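Local atomic coordinates of aminotransferase, class I and II (Erwinia tasmaniensis, PDB entry 5Z0Q), a protein that belongs to the class I and II aminotransferases, a family of pyridoxal-5'-phosphate-dependent enzymes, and is modelled with pyridoxal-5'-phosphate bound. Residues F11-Q15 and A295-Y299; S83-W87 and Q217-S223; H139-A143 and H158-M162. All coordinates share one frame; numbering follows the deposited sequence.

Contact 1 of 3, residues F11-Q15 and A295-Y299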
loop_
_atom_site.group_PDB
_atom_site.type_symbol
_atom_site.label_atom_id
_atom_site.label_comp_id
_atom_site.label_asym_id
_atom_site.label_seq_id
_atom_site.Cartn_x
_atom_site.Cartn_y
_atom_site.Cartn_z
ATOM N N PHE A 11 0.507 -8.432 -34.298
ATOM C CA PHE A 11 -0.116 -7.435 -33.435
ATOM C C PHE A 11 -0.583 -8.067 -32.125
ATOM O O PHE A 11 0.031 -9.015 -31.632
ATOM C CB PHE A 11 -1.288 -6.754 -34.153
ATOM C CG PHE A 11 -2.264 -7.712 -34.785
ATOM C CD1 PHE A 11 -2.056 -8.192 -36.070
ATOM C CD2 PHE A 11 -3.399 -8.120 -34.103
ATOM C CE1 PHE A 11 -2.952 -9.070 -36.654
ATOM C CE2 PHE A 11 -4.300 -8.998 -34.680
ATOM C CZ PHE A 11 -4.077 -9.472 -35.958
ATOM N N ASN A 12 -1.663 -7.529 -31.560
ATOM C CA ASN A 12 -2.206 -8.067 -30.321
ATOM C C ASN A 12 -2.659 -9.509 -30.522
ATOM O O ASN A 12 -3.284 -9.848 -31.530
ATOM C CB ASN A 12 -3.375 -7.207 -29.837
ATOM C CG ASN A 12 -3.013 -5.735 -29.731
ATOM O OD1 ASN A 12 -2.392 -5.305 -28.759
ATOM N ND2 ASN A 12 -3.406 -4.954 -30.731
ATOM N N PHE A 13 -2.332 -10.369 -29.546
ATOM C CA PHE A 13 -2.626 -11.802 -29.628
ATOM C C PHE A 13 -3.074 -12.270 -28.241
ATOM O O PHE A 13 -2.284 -12.778 -27.442
ATOM C CB PHE A 13 -1.414 -12.586 -30.128
ATOM C CG PHE A 13 -1.709 -14.023 -30.458
ATOM C CD1 PHE A 13 -2.231 -14.369 -31.695
ATOM C CD2 PHE A 13 -1.453 -15.027 -29.539
ATOM C CE1 PHE A 13 -2.499 -15.691 -32.006
ATOM C CE2 PHE A 13 -1.719 -16.351 -29.844
ATOM C CZ PHE A 13 -2.243 -16.683 -31.080
ATOM N N ASP A 14 -4.364 -12.097 -27.958
ATOM C CA ASP A 14 -4.934 -12.495 -26.677
ATOM C C ASP A 14 -5.122 -14.002 -26.551
ATOM O O ASP A 14 -5.553 -14.468 -25.491
ATOM C CB ASP A 14 -6.271 -11.780 -26.456
ATOM C CG ASP A 14 -6.096 -10.322 -26.063
ATOM O OD1 ASP A 14 -5.636 -10.063 -24.931
ATOM O OD2 ASP A 14 -6.405 -9.434 -26.887
ATOM N N GLN A 15 -4.813 -14.771 -27.594
ATOM C CA GLN A 15 -4.889 -16.226 -27.539
ATOM C C GLN A 15 -3.636 -16.861 -26.949
ATOM O O GLN A 15 -3.522 -18.091 -26.956
ATOM C CB GLN A 15 -5.148 -16.796 -28.936
ATOM C CG GLN A 15 -6.536 -16.503 -29.477
ATOM C CD GLN A 15 -6.772 -17.116 -30.843
ATOM O OE1 GLN A 15 -5.834 -17.540 -31.517
ATOM N NE2 GLN A 15 -8.033 -17.167 -31.258
ATOM N N ALA A 295 -8.781 -4.064 -28.281
ATOM C CA ALA A 295 -8.684 -5.435 -28.766
ATOM C C ALA A 295 -9.109 -6.442 -27.705
ATOM O O ALA A 295 -9.569 -7.539 -28.045
ATOM C CB ALA A 295 -7.259 -5.729 -29.235
ATOM N N GLN A 296 -8.962 -6.097 -26.424
ATOM C CA GLN A 296 -9.405 -7.002 -25.370
ATOM C C GLN A 296 -10.924 -7.063 -25.290
ATOM O O GLN A 296 -11.484 -8.120 -24.981
ATOM C CB GLN A 296 -8.822 -6.575 -24.023
ATOM C CG GLN A 296 -9.100 -7.552 -22.887
ATOM C CD GLN A 296 -8.724 -6.995 -21.526
ATOM O OE1 GLN A 296 -8.678 -5.781 -21.330
ATOM N NE2 GLN A 296 -8.450 -7.884 -20.578
ATOM N N LEU A 297 -11.605 -5.946 -25.567
ATOM C CA LEU A 297 -13.063 -5.934 -25.513
ATOM C C LEU A 297 -13.663 -6.847 -26.574
ATOM O O LEU A 297 -14.606 -7.598 -26.293
ATOM C CB LEU A 297 -13.586 -4.507 -25.677
ATOM C CG LEU A 297 -13.148 -3.490 -24.622
ATOM C CD1 LEU A 297 -13.798 -2.138 -24.874
ATOM C CD2 LEU A 297 -13.465 -3.993 -23.222
ATOM N N ASP A 298 -13.133 -6.798 -27.799
ATOM C CA ASP A 298 -13.619 -7.689 -28.848
ATOM C C ASP A 298 -13.364 -9.146 -28.487
ATOM O O ASP A 298 -14.215 -10.012 -28.723
ATOM C CB ASP A 298 -12.958 -7.342 -30.181
ATOM C CG ASP A 298 -13.237 -5.916 -30.621
ATOM O OD1 ASP A 298 -14.276 -5.357 -30.209
ATOM O OD2 ASP A 298 -12.419 -5.356 -31.381
ATOM N N TYR A 299 -12.198 -9.433 -27.906
ATOM C CA TYR A 299 -11.887 -10.801 -27.504
ATOM C C TYR A 299 -12.772 -11.251 -26.349
ATOM O O TYR A 299 -13.229 -12.399 -26.321
ATOM C CB TYR A 299 -10.411 -10.905 -27.124
ATOM C CG TYR A 299 -9.881 -12.321 -27.057
ATOM C CD1 TYR A 299 -9.385 -12.949 -28.192
ATOM C CD2 TYR A 299 -9.866 -13.023 -25.860
ATOM C CE1 TYR A 299 -8.895 -14.239 -28.138
ATOM C CE2 TYR A 299 -9.378 -14.315 -25.796
ATOM C CZ TYR A 299 -8.892 -14.917 -26.939
ATOM O OH TYR A 299 -8.404 -16.202 -26.885
#

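Contact 2 of 3, residues S83-W87 and Q217-S223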
loop_
_atom_site.group_PDB
_atom_site.type_symbol
_atom_site.label_atom_id
_atom_site.label_comp_id
_atom_site.label_asym_id
_atom_site.label_seq_id
_atom_site.Cartn_x
_atom_site.Cartn_y
_atom_site.Cartn_z
ATOM N N SER A 83 -13.193 12.945 -21.871
ATOM C CA SER A 83 -13.368 12.539 -23.259
ATOM C C SER A 83 -14.229 11.286 -23.379
ATOM O O SER A 83 -15.034 11.173 -24.309
ATOM C CB SER A 83 -12.004 12.310 -23.913
ATOM O OG SER A 83 -11.289 11.283 -23.249
ATOM N N ARG A 84 -14.078 10.337 -22.456
ATOM C CA ARG A 84 -14.781 9.065 -22.557
ATOM C C ARG A 84 -16.091 9.030 -21.783
ATOM O O ARG A 84 -16.979 8.246 -22.134
ATOM C CB ARG A 84 -13.876 7.926 -22.078
ATOM C CG ARG A 84 -12.668 7.710 -22.966
ATOM C CD ARG A 84 -12.097 6.315 -22.805
ATOM N NE ARG A 84 -11.389 5.902 -24.013
ATOM C CZ ARG A 84 -11.975 5.322 -25.055
ATOM N NH1 ARG A 84 -13.278 5.080 -25.032
ATOM N NH2 ARG A 84 -11.261 4.981 -26.119
ATOM N N PHE A 85 -16.242 9.856 -20.749
ATOM C CA PHE A 85 -17.443 9.826 -19.929
ATOM C C PHE A 85 -18.118 11.181 -19.783
ATOM O O PHE A 85 -19.130 11.272 -19.078
ATOM C CB PHE A 85 -17.121 9.264 -18.536
ATOM C CG PHE A 85 -16.324 7.990 -18.570
ATOM C CD1 PHE A 85 -16.901 6.806 -18.997
ATOM C CD2 PHE A 85 -14.995 7.979 -18.180
ATOM C CE1 PHE A 85 -16.169 5.633 -19.034
ATOM C CE2 PHE A 85 -14.256 6.808 -18.214
ATOM C CZ PHE A 85 -14.845 5.635 -18.641
ATOM N N GLY A 86 -17.603 12.226 -20.428
ATOM C CA GLY A 86 -18.193 13.547 -20.328
ATOM C C GLY A 86 -18.227 14.064 -18.906
ATOM O O GLY A 86 -19.295 14.400 -18.384
ATOM N N TRP A 87 -17.061 14.130 -18.269
ATOM C CA TRP A 87 -16.974 14.520 -16.864
ATOM C C TRP A 87 -15.656 15.252 -16.662
ATOM O O TRP A 87 -14.594 14.621 -16.645
ATOM C CB TRP A 87 -17.070 13.296 -15.956
ATOM C CG TRP A 87 -17.177 13.623 -14.500
ATOM C CD1 TRP A 87 -17.734 14.739 -13.948
ATOM C CD2 TRP A 87 -16.706 12.826 -13.407
ATOM N NE1 TRP A 87 -17.643 14.685 -12.579
ATOM C CE2 TRP A 87 -17.016 13.520 -12.221
ATOM C CE3 TRP A 87 -16.052 11.594 -13.317
ATOM C CZ2 TRP A 87 -16.693 13.024 -10.959
ATOM C CZ3 TRP A 87 -15.734 11.100 -12.063
ATOM C CH2 TRP A 87 -16.056 11.814 -10.901
ATOM N N GLN A 217 -22.946 4.170 -22.988
ATOM C CA GLN A 217 -21.760 4.750 -22.377
ATOM C C GLN A 217 -21.856 4.653 -20.862
ATOM O O GLN A 217 -22.923 4.882 -20.285
ATOM C CB GLN A 217 -21.591 6.217 -22.788
ATOM C CG GLN A 217 -20.408 6.906 -22.125
ATOM C CD GLN A 217 -20.600 8.401 -21.996
ATOM O OE1 GLN A 217 -20.456 9.142 -22.965
ATOM N NE2 GLN A 217 -20.932 8.851 -20.792
ATOM N N HIS A 218 -20.740 4.311 -20.220
ATOM C CA HIS A 218 -20.682 4.364 -18.767
ATOM C C HIS A 218 -20.866 5.798 -18.284
ATOM O O HIS A 218 -20.289 6.738 -18.839
ATOM C CB HIS A 218 -19.350 3.810 -18.264
ATOM C CG HIS A 218 -19.061 4.148 -16.834
ATOM N ND1 HIS A 218 -18.245 5.197 -16.467
ATOM C CD2 HIS A 218 -19.485 3.579 -15.680
ATOM C CE1 HIS A 218 -18.176 5.256 -15.149
ATOM N NE2 HIS A 218 -18.918 4.286 -14.648
ATOM N N ILE A 219 -21.672 5.963 -17.240
ATOM C CA ILE A 219 -21.979 7.291 -16.716
ATOM C C ILE A 219 -21.503 7.378 -15.272
ATOM O O ILE A 219 -22.020 6.654 -14.410
ATOM C CB ILE A 219 -23.481 7.599 -16.820
ATOM C CG1 ILE A 219 -23.908 7.655 -18.287
ATOM C CG2 ILE A 219 -23.809 8.902 -16.114
ATOM C CD1 ILE A 219 -25.375 7.925 -18.486
ATOM N N PRO A 220 -20.520 8.223 -14.964
ATOM C CA PRO A 220 -20.131 8.411 -13.562
ATOM C C PRO A 220 -21.282 8.989 -12.749
ATOM O O PRO A 220 -22.039 9.837 -13.226
ATOM C CB PRO A 220 -18.953 9.388 -13.647
ATOM C CG PRO A 220 -18.442 9.249 -15.046
ATOM C CD PRO A 220 -19.648 8.971 -15.884
ATOM N N PHE A 221 -21.407 8.516 -11.508
ATOM C CA PHE A 221 -22.490 8.980 -10.649
ATOM C C PHE A 221 -22.385 10.478 -10.388
ATOM O O PHE A 221 -23.389 11.198 -10.436
ATOM C CB PHE A 221 -22.486 8.204 -9.331
ATOM C CG PHE A 221 -23.604 8.580 -8.400
ATOM C CD1 PHE A 221 -24.847 7.979 -8.511
ATOM C CD2 PHE A 221 -23.412 9.531 -7.409
ATOM C CE1 PHE A 221 -25.880 8.321 -7.655
ATOM C CE2 PHE A 221 -24.441 9.878 -6.551
ATOM C CZ PHE A 221 -25.676 9.272 -6.674
ATOM N N ALA A 222 -21.175 10.966 -10.122
ATOM C CA ALA A 222 -20.973 12.374 -9.809
ATOM C C ALA A 222 -21.122 13.288 -11.019
ATOM O O ALA A 222 -21.026 14.510 -10.859
ATOM C CB ALA A 222 -19.595 12.570 -9.175
ATOM N N SER A 223 -21.349 12.741 -12.212
ATOM C CA SER A 223 -21.546 13.553 -13.405
ATOM C C SER A 223 -23.013 13.841 -13.695
ATOM O O SER A 223 -23.305 14.604 -14.623
ATOM C CB SER A 223 -20.912 12.868 -14.622
ATOM O OG SER A 223 -21.506 11.605 -14.868
#

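Contact 3 of 3, residues H139-A143 and H158-M162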
loop_
_atom_site.group_PDB
_atom_site.type_symbol
_atom_site.label_atom_id
_atom_site.label_comp_id
_atom_site.label_asym_id
_atom_site.label_seq_id
_atom_site.Cartn_x
_atom_site.Cartn_y
_atom_site.Cartn_z
ATOM N N HIS A 139 -25.243 -3.068 8.298
ATOM C CA HIS A 139 -25.368 -2.918 6.855
ATOM C C HIS A 139 -26.768 -3.315 6.408
ATOM O O HIS A 139 -27.291 -4.348 6.838
ATOM C CB HIS A 139 -24.320 -3.767 6.126
ATOM C CG HIS A 139 -24.264 -3.528 4.651
ATOM N ND1 HIS A 139 -23.813 -2.346 4.105
ATOM C CD2 HIS A 139 -24.599 -4.323 3.606
ATOM C CE1 HIS A 139 -23.875 -2.421 2.787
ATOM N NE2 HIS A 139 -24.349 -3.609 2.459
ATOM N N LEU A 140 -27.364 -2.495 5.545
ATOM C CA LEU A 140 -28.668 -2.764 4.957
ATOM C C LEU A 140 -28.481 -3.175 3.503
ATOM O O LEU A 140 -27.838 -2.457 2.730
ATOM C CB LEU A 140 -29.578 -1.538 5.049
ATOM C CG LEU A 140 -30.964 -1.676 4.414
ATOM C CD1 LEU A 140 -31.766 -2.763 5.108
ATOM C CD2 LEU A 140 -31.712 -0.353 4.448
ATOM N N SER A 141 -29.045 -4.320 3.135
ATOM C CA SER A 141 -28.870 -4.895 1.807
ATOM C C SER A 141 -30.197 -4.899 1.063
ATOM O O SER A 141 -31.221 -5.318 1.612
ATOM C CB SER A 141 -28.314 -6.318 1.902
ATOM O OG SER A 141 -27.139 -6.353 2.692
ATOM N N ALA A 142 -30.173 -4.436 -0.183
ATOM C CA ALA A 142 -31.332 -4.455 -1.066
ATOM C C ALA A 142 -31.076 -5.470 -2.171
ATOM O O ALA A 142 -30.098 -5.346 -2.917
ATOM C CB ALA A 142 -31.603 -3.071 -1.654
ATOM N N ALA A 143 -31.951 -6.465 -2.274
ATOM C CA ALA A 143 -31.729 -7.562 -3.205
ATOM C C ALA A 143 -31.877 -7.099 -4.648
ATOM O O ALA A 143 -32.806 -6.363 -4.992
ATOM C CB ALA A 143 -32.702 -8.704 -2.922
ATOM N N HIS A 158 -37.271 -0.418 -1.036
ATOM C CA HIS A 158 -36.785 -0.774 0.291
ATOM C C HIS A 158 -36.889 0.394 1.265
ATOM O O HIS A 158 -36.144 0.447 2.249
ATOM C CB HIS A 158 -35.344 -1.281 0.221
ATOM C CG HIS A 158 -35.197 -2.595 -0.482
ATOM N ND1 HIS A 158 -35.371 -2.735 -1.842
ATOM C CD2 HIS A 158 -34.899 -3.829 -0.012
ATOM C CE1 HIS A 158 -35.184 -3.998 -2.179
ATOM N NE2 HIS A 158 -34.896 -4.683 -1.087
ATOM N N GLU A 159 -37.802 1.334 1.007
ATOM C CA GLU A 159 -37.961 2.493 1.883
ATOM C C GLU A 159 -38.329 2.071 3.300
ATOM O O GLU A 159 -37.675 2.471 4.271
ATOM C CB GLU A 159 -39.026 3.433 1.317
ATOM C CG GLU A 159 -38.592 4.229 0.100
ATOM C CD GLU A 159 -37.989 5.567 0.468
ATOM O OE1 GLU A 159 -38.095 5.960 1.650
ATOM O OE2 GLU A 159 -37.414 6.227 -0.423
ATOM N N ASP A 160 -39.379 1.258 3.435
ATOM C CA ASP A 160 -39.888 0.895 4.754
ATOM C C ASP A 160 -38.947 -0.034 5.511
ATOM O O ASP A 160 -39.082 -0.168 6.732
ATOM C CB ASP A 160 -41.268 0.253 4.612
ATOM C CG ASP A 160 -42.259 1.162 3.910
ATOM O OD1 ASP A 160 -42.430 2.315 4.359
ATOM O OD2 ASP A 160 -42.854 0.731 2.900
ATOM N N ARG A 161 -38.003 -0.676 4.823
ATOM C CA ARG A 161 -37.003 -1.490 5.500
ATOM C C ARG A 161 -35.902 -0.659 6.144
ATOM O O ARG A 161 -35.052 -1.223 6.841
ATOM C CB ARG A 161 -36.379 -2.492 4.524
ATOM C CG ARG A 161 -37.113 -3.821 4.441
ATOM C CD ARG A 161 -36.460 -4.754 3.433
ATOM N NE ARG A 161 -35.023 -4.891 3.657
ATOM C CZ ARG A 161 -34.476 -5.760 4.501
ATOM N NH1 ARG A 161 -35.245 -6.572 5.214
ATOM N NH2 ARG A 161 -33.158 -5.815 4.635
ATOM N N MET A 162 -35.900 0.654 5.936
ATOM C CA MET A 162 -34.870 1.511 6.495
ATOM C C MET A 162 -35.217 1.902 7.931
ATOM O O MET A 162 -36.330 1.681 8.417
ATOM C CB MET A 162 -34.681 2.750 5.624
ATOM C CG MET A 162 -34.359 2.423 4.176
ATOM S SD MET A 162 -34.063 3.878 3.158
ATOM C CE MET A 162 -32.478 4.428 3.784
#

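Contact 1 of 3, residues F11-Q15 and A295-Y299
A295 starts the touching face of the helical segment, its methyl aimed at N12: CB of A295 and CB of N12 lie 4.2 Å apart, a loose apolar touch. The loop 11-15 then runs on past the helix, and the next turn of the helix meets residues further along it. Beyond A295, the backbone of Q296 lies near the carboxylate of D14, with OD2 of D14 4.1 Å from CA of Q296.

Y299, one helical turn after A295, carries most of the helix's share of the contact, with D14 its main partner. Its chi1 of -164° sets CG anti to the backbone N and swings the ring out from the helix toward the loop. There the ring offers a face to D14, whose CB sits over its centre, 3.7 Å from the ring centroid and only 10° off the normal, a CH-pi contact. Q15 comes to the same ring differently. It meets the rim close to the ring plane, with CG 3.2 Å from OH of Y299, and its extended chain crosses the tyrosine at about a right angle. The phenol oxygen is satisfied elsewhere, by a hydrogen bond with the backbone N of R371, and the R371 side chain adds a cation-pi contact to the ring.

This is a surface contact in which the loop before strand 36-38 lies along helix 290-313. D14 and Q296 both touch F45, in the loop between strand 36-38 and helix 49-59, while Y299 reaches the start of helix 371-385 through R371.

Contact 2 of 3, residues S83-W87 and Q217-S223
F85 and H218 make the aromatic pair of this contact, an offset edge-to-face stack in which the imidazole turns its edge to the phenyl face. The centroids are 4.9 Å apart and the planes stand at 84°. ND1 is the imidazole atom nearest the phenyl ring, 3.3 Å from CD1 of F85. The second face of that phenyl ring is covered from within its own segment by CB of R84.

Apolar packing continues along P220. The proline ring wedges between the two aromatic residues of 83-87, putting CD 3.7 Å from CB of F85 and CB 3.7 Å from CE3 of W87. W87 swings across to this proline because its CG is anti to the backbone N (chi1 -172°), which lays the indole along the 3-10 turn. Further round the indole, CZ2 meets the methyl CB of A222. Over the five-membered ring lies S223, whose CB is 4.0 Å from the centroid in a CH-pi contact.

At the more exposed end, Q217 reaches over the backbone of R84 and F85, and its NE2 donates to the O of H218, in its own segment, at 2.9 Å, approaching from above the carbonyl plane.

H218 also touches E205 and C208, which flank the pocket residues I206 and H207; its side chain, about 11 Å from the pyridoxal-5'-phosphate, belongs to the second shell behind them. Rings, a proline and a methyl interlock while the clear hydrogen bonds stay within 217-223, so the junction is held mainly by shape.

Contact 3 of 3, residues H139-A143 and H158-M162
A142 and L140 face H158 and M162 across this contact, with CA-CA separations of 6.7 Å for A142 and H158 and 7.7 Å for L140 and M162. The 139-143 segment is regular strand, its backbone paired with strand 117-122 through the bonds of L140 and A142 to T118, S120 and T122. The 158-162 segment instead folds tightly: E159 to M162 form a type I beta turn closed by M162 N to E159 O at 3.0 Å. A second, weak bond runs from R161 N to H158 O. The turn comes near the strand without pairing with it, so the two are joined by their side chains.

H158 lays its imidazole flat against A142. The methyl CB stands over the ring centre, 3.6 Å from the centroid and just 3° off the normal, a nearly perfect CH-pi approach. The hydrogen bond of ND1 with the O of D154 probably helps fix the ring's rotation. At the other end of the contact L140 spreads its two methyls between two partners. CD2 packs on CG of M162 at 3.8 Å, the two side chains crossing at about a right angle, while CD1 meets the guanidinium of R161 obliquely, 3.4 Å from NH2. In the arginine a bend at chi3 (51°) turns the end of the chain toward the strand, and the same NH2 comes within 3.6 Å of the O of S141.

Beyond the turn, M162 and E159 also touch helix 184-197. The contact thus belongs to the edge of the mixed sheet in the large domain of the fold type I PLP enzymes, where the chain leaves the hairpin of 139-146 and 151-152 and passes back across to strand 166-172.

Contact 2 is the most buried of the three, and contacts 1 and 3 lie at the surface on opposite sides of the chain's centre, their own centres about 41 Å apart. Contact 3 is nested along the chain within the loop closed by contact 2, and contact 2 within that closed by contact 1. Contacts 1 and 2 come nearest, about 7 Å between closest atoms, yet do not touch. Each joins different elements: a leading loop to a long helix, two loops in the shell behind the cofactor pocket, and a sheet strand to a turn. A CH-pi touch recurs in all three, but only contact 2 adds an aromatic pair.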